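Local coordinates for protein Rio2 kinase (Chaetomium thermophilum, PDB 4GYI) that binds ADP and magnesium as an atypical RIO-family protein kinase, probably phosphorylates serine and threonine, and acts in an ATPase-dependent way on the maturing pre-40S ribosomal subunit, at residues 193-199 and 233-239; 207-211 and 285-291; 76-82 and 149-153. One frame throughout, in Å; residues are numbered along the deposited sequence.

Contact 1: 193-199 and 233-239; sequences VDALPMR and EFNILIR. With MG (magnesium ion), chain C; ADP (adenosine-5'-diphosphate), chain B.
Asn235 OD1 binds the magnesium at 2.1 Å, beside ADP O2B (2.1 Å), ADP O1A (2.0 Å) and two waters; Asp258, modified to aspartyl phosphate, shares the metal site. ADP N1 accepts from Val193 N (3.0 Å), the hinge contact familiar from protein kinases, and ADP O3' donates to Phe234 O (2.9 Å). Arg239 NH1 and Asp194 OD1 form a salt bridge of 2.8 Å at an inverse gamma turn. The strands run antiparallel: Leu196-Ile238 is the hydrogen-bonded pair (Ile238 N to Leu196 O, 2.8 Å), Pro197-Leu237 the non-hydrogen-bonded one, CA-CA 4.2 Å. Met198 N to Ile236 O (2.7 Å) continues the pairing; beyond the strand, where 198-199 starts a 3-10 segment, Arg199 N bonds Glu233 O (3.0 Å). Met198, t, t and p along its three chi angles, sets CE 3.6 Å from Ile236 CD1; Ala195 CB meets Leu237 CB at 3.7 Å, and Leu237 CD1 lies 3.8 Å from ADP C2. Strand 236-242 lies between 196-197 and 250-256; helices 207-223 and 270-289 cover Met198 and Ile236.

Contact 2: 207-211 and 285-291; sequences PASLY and FERRFHF
Residues 207-211 form the first turn of helix 207-223, closed by a bond from Tyr211 N to Pro207 O (2.8 Å). Opposite lies the C-terminal end of helix 270-289, running roughly antiparallel: the short axes make an angle of 147° and approach to 11.9 Å, a gap filled by side chains. The closest CA pair is Pro207-Phe289, 6.7 Å. Pro207 directs its ring at the second segment, CG lying 3.8 Å from Phe289 CB and CB 3.9 Å from Phe291 CB, while its carbonyl O sits at the ring edge of Phe285, 3.2 Å from CE1. Ala208 follows, with CB 3.5 Å from Phe291 CE1 and its backbone N over a face of the Phe291 ring. Leu210 (chi1 t, chi2 p) brings CG to 3.8 Å from Phe285 CZ, at the edge of that ring. Tyr211, chi1 t, completes the turn: its ring edge meets the face of Phe285 in a T-shaped pair, centroids 5.5 Å apart and planes at 68°, and Phe291 CE2 lies over a face of the Tyr211 ring, 3.6 Å from Tyr211 CG, the two planes oblique at 58°. Phe291 can reach back because the chain turns at His290, which has positive phi (51°), and Phe291 N then bonds Phe285 O at 2.8 Å; with chi1 t its ring lies alongside Ala208 and Tyr211. No hydrogen bond crosses the interface. Tyr211, Phe285 and Phe291 form an aromatic cluster joining two helices of the C-terminal lobe of the RIO kinase fold, away from the nucleotide site.

Contact 3: 76-82 and 149-153; sequences RLTYGGL and TGSWM
Residues 76-77 end a beta strand, Thr78 is the N-cap of the helix that starts at Tyr79, and 149-153 is the opening turn of helix 149-172. Gly81 N gives the capping bond to Thr78 OG1 (3.2 Å), which is also hydrogen-bonded to Gly62 O, and Leu82 N bonds Thr78 O (3.2 Å); Met153 N bonds Thr149 O (3.0 Å). The nearest CA atoms, of Tyr79 and Met153, stay 7.4 Å apart, so side chains bridge the gap, in part onto backbone carbonyls. Met153 (chi1 m, chi2 and chi3 t) reaches the N-cap: CE lies 3.1 Å from Thr78 O, 3.6 Å from Leu77 O and 3.7 Å from Tyr79 CD1, while CG is 3.8 Å from Leu82 CD2. The Tyr79 ring (chi1 m) receives Thr149 CG2 over its face in a CH-pi contact, 4.1 Å from the centroid, and its OH is 3.7 Å from Trp152 CD1. Arg76 NH1 passes 3.7 Å from Thr149 CG2 and makes a weak hydrogen bond to Leu77 O within its segment (3.2 Å). The contact thus joins Rio2's N-terminal winged-helix domain to the kinase domain. Helix 14-26 packs on Leu77 and Leu82, strand 64-68 pairs with 75-77, and Tyr143 stacks on Tyr79.

Overall arrangement
Contacts 1 and 2 form one continuous block in the kinase domain, their centres about 15 Å apart. A salt bridge links Glu233 OE2 to Arg287 NH2 at 2.9 Å, and Leu210 packs against Met198 and Ile238. Strand 196-197 leads to helix 207-223, and the segments of the two contacts alternate in sequence. Contact 1 supplies part of the nucleotide and magnesium site, to which Ser109, Lys125, Ser191 and Asp258 also contribute; contact 2 lies away from both. Contact 3 sits on the other side of the chain's centre: centre to centre it is about 31 Å from contact 1 and about 43 Å from contact 2, and the Trp152 side chain is about 14 Å from ADP.

Contact 1: 193-199 and 233-239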
loop_
_atom_site.group_PDB
_atom_site.type_symbol
_atom_site.label_atom_id
_atom_site.label_comp_id
_atom_site.label_asym_id
_atom_site.label_seq_id
_atom_site.Cartn_x
_atom_site.Cartn_y
_atom_site.Cartn_z
ATOM N N VAL A 193 5.495 12.833 -4.104
ATOM C CA VAL A 193 5.729 13.974 -3.229
ATOM C C VAL A 193 7.182 14.395 -3.348
ATOM O O VAL A 193 8.072 13.555 -3.307
ATOM C CB VAL A 193 5.435 13.595 -1.751
ATOM C CG1 VAL A 193 5.635 14.780 -0.842
ATOM C CG2 VAL A 193 4.024 13.069 -1.615
ATOM N N ASP A 194 7.444 15.687 -3.491
ATOM C CA ASP A 194 8.834 16.144 -3.545
ATOM C C ASP A 194 9.409 16.286 -2.123
ATOM O O ASP A 194 9.669 17.370 -1.629
ATOM C CB ASP A 194 8.985 17.423 -4.375
ATOM C CG ASP A 194 8.255 18.610 -3.767
ATOM O OD1 ASP A 194 7.125 18.426 -3.258
ATOM O OD2 ASP A 194 8.823 19.727 -3.794
ATOM N N ALA A 195 9.571 15.154 -1.464
ATOM C CA ALA A 195 10.103 15.115 -0.116
ATOM C C ALA A 195 10.755 13.756 0.059
ATOM O O ALA A 195 10.388 12.794 -0.610
ATOM C CB ALA A 195 8.988 15.307 0.904
ATOM N N LEU A 196 11.731 13.694 0.949
ATOM C CA LEU A 196 12.467 12.476 1.231
ATOM C C LEU A 196 12.197 12.053 2.679
ATOM O O LEU A 196 11.876 12.896 3.519
ATOM C CB LEU A 196 13.951 12.751 1.036
ATOM C CG LEU A 196 14.272 13.453 -0.284
ATOM C CD1 LEU A 196 15.773 13.726 -0.393
ATOM C CD2 LEU A 196 13.792 12.627 -1.457
ATOM N N PRO A 197 12.325 10.753 2.974
ATOM C CA PRO A 197 12.076 10.256 4.332
ATOM C C PRO A 197 12.891 11.043 5.364
ATOM O O PRO A 197 14.041 11.376 5.104
ATOM C CB PRO A 197 12.592 8.812 4.279
ATOM C CG PRO A 197 12.525 8.420 2.850
ATOM C CD PRO A 197 12.714 9.677 2.040
ATOM N N MET A 198 12.287 11.343 6.505
ATOM C CA MET A 198 12.974 12.036 7.599
ATOM C C MET A 198 14.260 11.312 8.050
ATOM O O MET A 198 15.220 11.942 8.479
ATOM C CB MET A 198 12.011 12.219 8.785
ATOM C CG MET A 198 12.587 13.014 9.941
ATOM S SD MET A 198 11.296 13.380 11.160
ATOM C CE MET A 198 10.707 11.725 11.571
ATOM N N ARG A 199 14.270 9.988 7.934
ATOM C CA ARG A 199 15.432 9.183 8.292
ATOM C C ARG A 199 16.725 9.753 7.707
ATOM O O ARG A 199 17.769 9.722 8.353
ATOM C CB ARG A 199 15.237 7.743 7.794
ATOM C CG ARG A 199 16.375 6.790 8.139
ATOM C CD ARG A 199 16.922 6.081 6.900
ATOM N NE ARG A 199 17.845 6.915 6.126
ATOM C CZ ARG A 199 19.155 6.992 6.352
ATOM N NH1 ARG A 199 19.705 6.290 7.335
ATOM N NH2 ARG A 199 19.919 7.777 5.602
ATOM N N GLU A 233 10.321 7.371 11.174
ATOM C CA GLU A 233 11.129 8.222 10.315
ATOM C C GLU A 233 11.174 7.717 8.865
ATOM O O GLU A 233 11.761 8.366 8.001
ATOM C CB GLU A 233 12.547 8.380 10.884
ATOM C CG GLU A 233 13.364 7.068 10.928
ATOM C CD GLU A 233 13.219 6.315 12.250
ATOM O OE1 GLU A 233 12.271 6.609 13.019
ATOM O OE2 GLU A 233 14.062 5.433 12.526
ATOM N N PHE A 234 10.547 6.567 8.616
ATOM C CA PHE A 234 10.402 6.014 7.269
ATOM C C PHE A 234 9.083 6.400 6.626
ATOM O O PHE A 234 8.968 6.374 5.407
ATOM C CB PHE A 234 10.508 4.487 7.284
ATOM C CG PHE A 234 11.799 3.981 7.852
ATOM C CD1 PHE A 234 12.936 3.928 7.066
ATOM C CD2 PHE A 234 11.877 3.579 9.184
ATOM C CE1 PHE A 234 14.142 3.465 7.588
ATOM C CE2 PHE A 234 13.072 3.123 9.719
ATOM C CZ PHE A 234 14.213 3.067 8.916
ATOM N N ASN A 235 8.089 6.747 7.441
ATOM C CA ASN A 235 6.768 7.092 6.920
ATOM C C ASN A 235 6.461 8.565 7.031
ATOM O O ASN A 235 5.326 9.000 6.828
ATOM C CB ASN A 235 5.691 6.250 7.613
ATOM C CG ASN A 235 5.859 4.791 7.301
ATOM O OD1 ASN A 235 6.386 4.468 6.242
ATOM N ND2 ASN A 235 5.476 3.908 8.220
ATOM N N ILE A 236 7.487 9.318 7.397
ATOM C CA ILE A 236 7.407 10.766 7.431
ATOM C C ILE A 236 8.395 11.307 6.410
ATOM O O ILE A 236 9.599 11.040 6.475
ATOM C CB ILE A 236 7.747 11.329 8.829
ATOM C CG1 ILE A 236 6.698 10.860 9.839
ATOM C CG2 ILE A 236 7.803 12.859 8.793
ATOM C CD1 ILE A 236 7.203 10.786 11.268
ATOM N N LEU A 237 7.862 12.047 5.453
ATOM C CA LEU A 237 8.664 12.668 4.424
ATOM C C LEU A 237 8.786 14.127 4.814
ATOM O O LEU A 237 7.863 14.695 5.378
ATOM C CB LEU A 237 7.980 12.529 3.049
ATOM C CG LEU A 237 7.628 11.112 2.546
ATOM C CD1 LEU A 237 7.299 11.104 1.055
ATOM C CD2 LEU A 237 8.739 10.125 2.818
ATOM N N ILE A 238 9.933 14.725 4.518
ATOM C CA ILE A 238 10.178 16.108 4.852
ATOM C C ILE A 238 10.333 16.904 3.574
ATOM O O ILE A 238 11.257 16.655 2.805
ATOM C CB ILE A 238 11.468 16.260 5.672
ATOM C CG1 ILE A 238 11.383 15.453 6.974
ATOM C CG2 ILE A 238 11.709 17.730 5.997
ATOM C CD1 ILE A 238 10.219 15.852 7.838
ATOM N N ARG A 239 9.413 17.831 3.319
ATOM C CA ARG A 239 9.597 18.753 2.202
ATOM C C ARG A 239 10.461 19.899 2.700
ATOM O O ARG A 239 10.174 20.479 3.746
ATOM C CB ARG A 239 8.263 19.301 1.688
ATOM C CG ARG A 239 8.293 19.620 0.197
ATOM C CD ARG A 239 7.204 20.589 -0.253
ATOM N NE ARG A 239 5.896 20.330 0.347
ATOM C CZ ARG A 239 4.958 19.550 -0.188
ATOM N NH1 ARG A 239 5.176 18.933 -1.342
ATOM N NH2 ARG A 239 3.799 19.382 0.434
HETATM MG MG MG C . 6.373 2.637 5.173
HETATM P PB ADP B . 6.064 0.495 2.672
HETATM O O1B ADP B . 6.693 -0.646 1.911
HETATM O O2B ADP B . 6.786 1.027 3.885
HETATM O O3B ADP B . 4.548 0.077 2.935
HETATM P PA ADP B . 5.642 3.260 1.951
HETATM O O1A ADP B . 6.086 3.509 3.367
HETATM O O2A ADP B . 4.252 3.734 1.546
HETATM O O3A ADP B . 5.818 1.697 1.599
HETATM O "O5'" ADP B . 6.769 3.861 0.991
HETATM C "C5'" ADP B . 8.124 3.407 1.121
HETATM C "C4'" ADP B . 9.081 4.512 0.678
HETATM O "O4'" ADP B . 8.766 4.942 -0.658
HETATM C "C3'" ADP B . 9.012 5.786 1.520
HETATM O "O3'" ADP B . 9.843 5.751 2.685
HETATM C "C2'" ADP B . 9.450 6.862 0.551
HETATM O "O2'" ADP B . 10.871 6.817 0.371
HETATM C "C1'" ADP B . 8.903 6.365 -0.763
HETATM N N9 ADP B . 7.554 6.875 -1.079
HETATM C C8 ADP B . 6.403 6.197 -0.918
HETATM N N7 ADP B . 5.337 6.922 -1.351
HETATM C C5 ADP B . 5.841 8.085 -1.813
HETATM C C6 ADP B . 5.288 9.306 -2.425
HETATM N N6 ADP B . 3.959 9.419 -2.630
HETATM N N1 ADP B . 6.149 10.285 -2.768
HETATM C C2 ADP B . 7.484 10.180 -2.581
HETATM N N3 ADP B . 8.057 9.099 -2.037
HETATM C C4 ADP B . 7.297 8.048 -1.636
HETATM O O HOH W 1 8.379 3.132 4.898
HETATM O O HOH W 2 7.071 1.432 6.761
#

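Contact 2: 207-211 and 285-291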
loop_
_atom_site.group_PDB
_atom_site.type_symbol
_atom_site.label_atom_id
_atom_site.label_comp_id
_atom_site.label_asym_id
_atom_site.label_seq_id
_atom_site.Cartn_x
_atom_site.Cartn_y
_atom_site.Cartn_z
ATOM N N PRO A 207 15.307 21.195 15.927
ATOM C CA PRO A 207 14.563 19.950 16.146
ATOM C C PRO A 207 13.224 20.177 16.856
ATOM O O PRO A 207 12.251 19.490 16.555
ATOM C CB PRO A 207 15.497 19.138 17.051
ATOM C CG PRO A 207 16.857 19.680 16.776
ATOM C CD PRO A 207 16.668 21.138 16.487
ATOM N N ALA A 208 13.178 21.140 17.769
ATOM C CA ALA A 208 11.988 21.373 18.590
ATOM C C ALA A 208 10.747 21.761 17.797
ATOM O O ALA A 208 9.632 21.385 18.165
ATOM C CB ALA A 208 12.279 22.428 19.677
ATOM N N SER A 209 10.940 22.529 16.727
ATOM C CA SER A 209 9.837 22.912 15.854
ATOM C C SER A 209 9.309 21.717 15.094
ATOM O O SER A 209 8.104 21.524 14.992
ATOM C CB SER A 209 10.288 23.964 14.842
ATOM O OG SER A 209 10.445 25.225 15.465
ATOM N N LEU A 210 10.218 20.934 14.529
ATOM C CA LEU A 210 9.812 19.767 13.760
ATOM C C LEU A 210 9.109 18.761 14.680
ATOM O O LEU A 210 8.061 18.225 14.327
ATOM C CB LEU A 210 11.009 19.142 13.034
ATOM C CG LEU A 210 10.735 17.850 12.254
ATOM C CD1 LEU A 210 9.659 18.062 11.185
ATOM C CD2 LEU A 210 12.018 17.278 11.640
ATOM N N TYR A 211 9.686 18.531 15.861
ATOM C CA TYR A 211 9.085 17.665 16.861
ATOM C C TYR A 211 7.672 18.114 17.193
ATOM O O TYR A 211 6.746 17.304 17.193
ATOM C CB TYR A 211 9.932 17.642 18.124
ATOM C CG TYR A 211 9.337 16.848 19.274
ATOM C CD1 TYR A 211 9.554 15.483 19.384
ATOM C CD2 TYR A 211 8.577 17.471 20.257
ATOM C CE1 TYR A 211 9.033 14.759 20.443
ATOM C CE2 TYR A 211 8.052 16.752 21.321
ATOM C CZ TYR A 211 8.287 15.404 21.405
ATOM O OH TYR A 211 7.774 14.688 22.447
ATOM N N PHE A 285 14.098 11.427 17.725
ATOM C CA PHE A 285 14.599 12.745 18.089
ATOM C C PHE A 285 15.679 12.702 19.149
ATOM O O PHE A 285 16.481 13.618 19.257
ATOM C CB PHE A 285 13.463 13.668 18.504
ATOM C CG PHE A 285 12.814 14.339 17.339
ATOM C CD1 PHE A 285 12.981 15.686 17.119
ATOM C CD2 PHE A 285 12.090 13.597 16.419
ATOM C CE1 PHE A 285 12.401 16.295 16.018
ATOM C CE2 PHE A 285 11.508 14.201 15.327
ATOM C CZ PHE A 285 11.665 15.547 15.124
ATOM N N GLU A 286 15.722 11.624 19.912
ATOM C CA GLU A 286 16.720 11.529 20.953
ATOM C C GLU A 286 18.030 11.047 20.342
ATOM O O GLU A 286 19.084 11.629 20.596
ATOM C CB GLU A 286 16.245 10.610 22.075
ATOM C CG GLU A 286 16.948 10.823 23.396
ATOM C CD GLU A 286 18.344 10.238 23.419
ATOM O OE1 GLU A 286 18.594 9.274 22.659
ATOM O OE2 GLU A 286 19.192 10.742 24.194
ATOM N N ARG A 287 17.972 9.998 19.525
ATOM C CA ARG A 287 19.198 9.457 18.937
ATOM C C ARG A 287 19.760 10.285 17.771
ATOM O O ARG A 287 20.978 10.387 17.615
ATOM C CB ARG A 287 19.057 7.970 18.568
ATOM C CG ARG A 287 17.775 7.606 17.852
ATOM C CD ARG A 287 17.693 6.107 17.543
ATOM N NE ARG A 287 16.388 5.718 16.996
ATOM C CZ ARG A 287 16.070 5.724 15.701
ATOM N NH1 ARG A 287 16.960 6.101 14.791
ATOM N NH2 ARG A 287 14.858 5.352 15.312
ATOM N N ARG A 288 18.883 10.892 16.974
ATOM C CA ARG A 288 19.324 11.628 15.782
ATOM C C ARG A 288 19.704 13.097 16.038
ATOM O O ARG A 288 20.701 13.583 15.501
ATOM C CB ARG A 288 18.288 11.501 14.652
ATOM C CG ARG A 288 18.522 12.410 13.444
ATOM C CD ARG A 288 19.805 12.102 12.678
ATOM N NE ARG A 288 19.992 13.040 11.565
ATOM C CZ ARG A 288 20.782 14.116 11.595
ATOM N NH1 ARG A 288 21.491 14.408 12.681
ATOM N NH2 ARG A 288 20.870 14.904 10.531
ATOM N N PHE A 289 18.929 13.803 16.857
ATOM C CA PHE A 289 19.228 15.215 17.126
ATOM C C PHE A 289 19.549 15.497 18.595
ATOM O O PHE A 289 19.729 16.652 18.979
ATOM C CB PHE A 289 18.073 16.116 16.691
ATOM C CG PHE A 289 17.543 15.809 15.320
ATOM C CD1 PHE A 289 18.294 16.095 14.190
ATOM C CD2 PHE A 289 16.293 15.245 15.162
ATOM C CE1 PHE A 289 17.807 15.819 12.936
ATOM C CE2 PHE A 289 15.798 14.971 13.916
ATOM C CZ PHE A 289 16.556 15.248 12.797
ATOM N N HIS A 290 19.621 14.442 19.403
ATOM C CA HIS A 290 19.870 14.584 20.832
ATOM C C HIS A 290 18.908 15.589 21.444
ATOM O O HIS A 290 19.293 16.443 22.240
ATOM C CB HIS A 290 21.331 14.952 21.082
ATOM C CG HIS A 290 22.287 13.977 20.477
ATOM N ND1 HIS A 290 22.553 12.750 21.047
ATOM C CD2 HIS A 290 22.996 14.021 19.326
ATOM C CE1 HIS A 290 23.405 12.090 20.283
ATOM N NE2 HIS A 290 23.690 12.839 19.233
ATOM N N PHE A 291 17.649 15.473 21.035
ATOM C CA PHE A 291 16.587 16.343 21.509
ATOM C C PHE A 291 15.588 15.554 22.332
ATOM O O PHE A 291 15.206 14.436 21.981
ATOM C CB PHE A 291 15.855 16.991 20.340
ATOM C CG PHE A 291 14.646 17.766 20.752
ATOM C CD1 PHE A 291 14.766 19.069 21.194
ATOM C CD2 PHE A 291 13.384 17.190 20.703
ATOM C CE1 PHE A 291 13.646 19.790 21.586
ATOM C CE2 PHE A 291 12.258 17.905 21.092
ATOM C CZ PHE A 291 12.388 19.201 21.533
#

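Contact 3: 76-82 and 149-153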
loop_
_atom_site.group_PDB
_atom_site.type_symbol
_atom_site.label_atom_id
_atom_site.label_comp_id
_atom_site.label_asym_id
_atom_site.label_seq_id
_atom_site.Cartn_x
_atom_site.Cartn_y
_atom_site.Cartn_z
ATOM N N ARG A 76 -3.393 -21.567 -12.017
ATOM C CA ARG A 76 -3.654 -20.492 -11.079
ATOM C C ARG A 76 -2.967 -19.233 -11.548
ATOM O O ARG A 76 -1.971 -19.281 -12.272
ATOM C CB ARG A 76 -3.157 -20.844 -9.677
ATOM C CG ARG A 76 -1.663 -21.029 -9.594
ATOM C CD ARG A 76 -1.205 -21.257 -8.161
ATOM N NE ARG A 76 0.241 -21.438 -8.092
ATOM C CZ ARG A 76 1.111 -20.437 -8.051
ATOM N NH1 ARG A 76 0.677 -19.183 -8.069
ATOM N NH2 ARG A 76 2.407 -20.687 -8.003
ATOM N N LEU A 77 -3.504 -18.106 -11.116
ATOM C CA LEU A 77 -2.868 -16.824 -11.319
ATOM C C LEU A 77 -1.597 -16.758 -10.462
ATOM O O LEU A 77 -1.589 -17.238 -9.327
ATOM C CB LEU A 77 -3.856 -15.753 -10.887
ATOM C CG LEU A 77 -3.672 -14.301 -11.275
ATOM C CD1 LEU A 77 -3.721 -14.164 -12.782
ATOM C CD2 LEU A 77 -4.791 -13.504 -10.609
ATOM N N THR A 78 -0.516 -16.194 -10.996
ATOM C CA THR A 78 0.651 -15.933 -10.160
ATOM C C THR A 78 0.627 -14.483 -9.698
ATOM O O THR A 78 -0.223 -13.699 -10.125
ATOM C CB THR A 78 1.979 -16.179 -10.885
ATOM O OG1 THR A 78 2.097 -15.269 -11.988
ATOM C CG2 THR A 78 2.071 -17.615 -11.364
ATOM N N TYR A 79 1.543 -14.131 -8.810
ATOM C CA TYR A 79 1.665 -12.752 -8.376
ATOM C C TYR A 79 1.971 -11.812 -9.546
ATOM O O TYR A 79 1.428 -10.697 -9.626
ATOM C CB TYR A 79 2.744 -12.641 -7.300
ATOM C CG TYR A 79 2.446 -13.471 -6.064
ATOM C CD1 TYR A 79 1.328 -13.210 -5.296
ATOM C CD2 TYR A 79 3.282 -14.514 -5.672
ATOM C CE1 TYR A 79 1.046 -13.940 -4.177
ATOM C CE2 TYR A 79 3.003 -15.262 -4.538
ATOM C CZ TYR A 79 1.882 -14.957 -3.786
ATOM O OH TYR A 79 1.556 -15.673 -2.656
ATOM N N GLY A 80 2.828 -12.270 -10.457
ATOM C CA GLY A 80 3.163 -11.490 -11.637
ATOM C C GLY A 80 1.918 -11.231 -12.463
ATOM O O GLY A 80 1.713 -10.126 -12.970
ATOM N N GLY A 81 1.074 -12.253 -12.585
ATOM C CA GLY A 81 -0.178 -12.124 -13.320
ATOM C C GLY A 81 -1.091 -11.031 -12.785
ATOM O O GLY A 81 -1.639 -10.235 -13.559
ATOM N N LEU A 82 -1.233 -10.980 -11.458
ATOM C CA LEU A 82 -2.040 -9.953 -10.789
ATOM C C LEU A 82 -1.464 -8.547 -11.006
ATOM O O LEU A 82 -2.199 -7.608 -11.325
ATOM C CB LEU A 82 -2.156 -10.272 -9.278
ATOM C CG LEU A 82 -3.214 -9.491 -8.482
ATOM C CD1 LEU A 82 -4.632 -9.880 -8.941
ATOM C CD2 LEU A 82 -3.058 -9.674 -6.971
ATOM N N THR A 149 -1.542 -18.795 -2.159
ATOM C CA THR A 149 -1.259 -17.657 -3.026
ATOM C C THR A 149 -2.463 -16.722 -3.125
ATOM O O THR A 149 -2.327 -15.494 -3.026
ATOM C CB THR A 149 -0.852 -18.151 -4.440
ATOM O OG1 THR A 149 0.445 -18.754 -4.368
ATOM C CG2 THR A 149 -0.794 -17.011 -5.422
ATOM N N GLY A 150 -3.642 -17.314 -3.295
ATOM C CA GLY A 150 -4.876 -16.559 -3.379
ATOM C C GLY A 150 -5.149 -15.803 -2.090
ATOM O O GLY A 150 -5.668 -14.698 -2.123
ATOM N N SER A 151 -4.796 -16.380 -0.949
ATOM C CA SER A 151 -5.015 -15.674 0.317
ATOM C C SER A 151 -4.118 -14.446 0.439
ATOM O O SER A 151 -4.588 -13.381 0.836
ATOM C CB SER A 151 -4.834 -16.588 1.532
ATOM O OG SER A 151 -5.706 -17.700 1.468
ATOM N N TRP A 152 -2.838 -14.575 0.094
ATOM C CA TRP A 152 -1.946 -13.401 0.138
ATOM C C TRP A 152 -2.389 -12.295 -0.814
ATOM O O TRP A 152 -2.329 -11.121 -0.477
ATOM C CB TRP A 152 -0.489 -13.773 -0.141
ATOM C CG TRP A 152 0.158 -14.546 0.976
ATOM C CD1 TRP A 152 0.701 -15.788 0.892
ATOM C CD2 TRP A 152 0.311 -14.129 2.340
ATOM N NE1 TRP A 152 1.196 -16.168 2.115
ATOM C CE2 TRP A 152 0.977 -15.164 3.020
ATOM C CE3 TRP A 152 -0.046 -12.981 3.051
ATOM C CZ2 TRP A 152 1.284 -15.097 4.393
ATOM C CZ3 TRP A 152 0.269 -12.911 4.417
ATOM C CH2 TRP A 152 0.916 -13.966 5.069
ATOM N N MET A 153 -2.847 -12.695 -1.995
ATOM C CA MET A 153 -3.356 -11.767 -2.996
ATOM C C MET A 153 -4.569 -11.056 -2.460
ATOM O O MET A 153 -4.674 -9.847 -2.584
ATOM C CB MET A 153 -3.741 -12.505 -4.282
ATOM C CG MET A 153 -2.552 -12.905 -5.130
ATOM S SD MET A 153 -3.131 -13.847 -6.566
ATOM C CE MET A 153 -1.583 -14.209 -7.338
#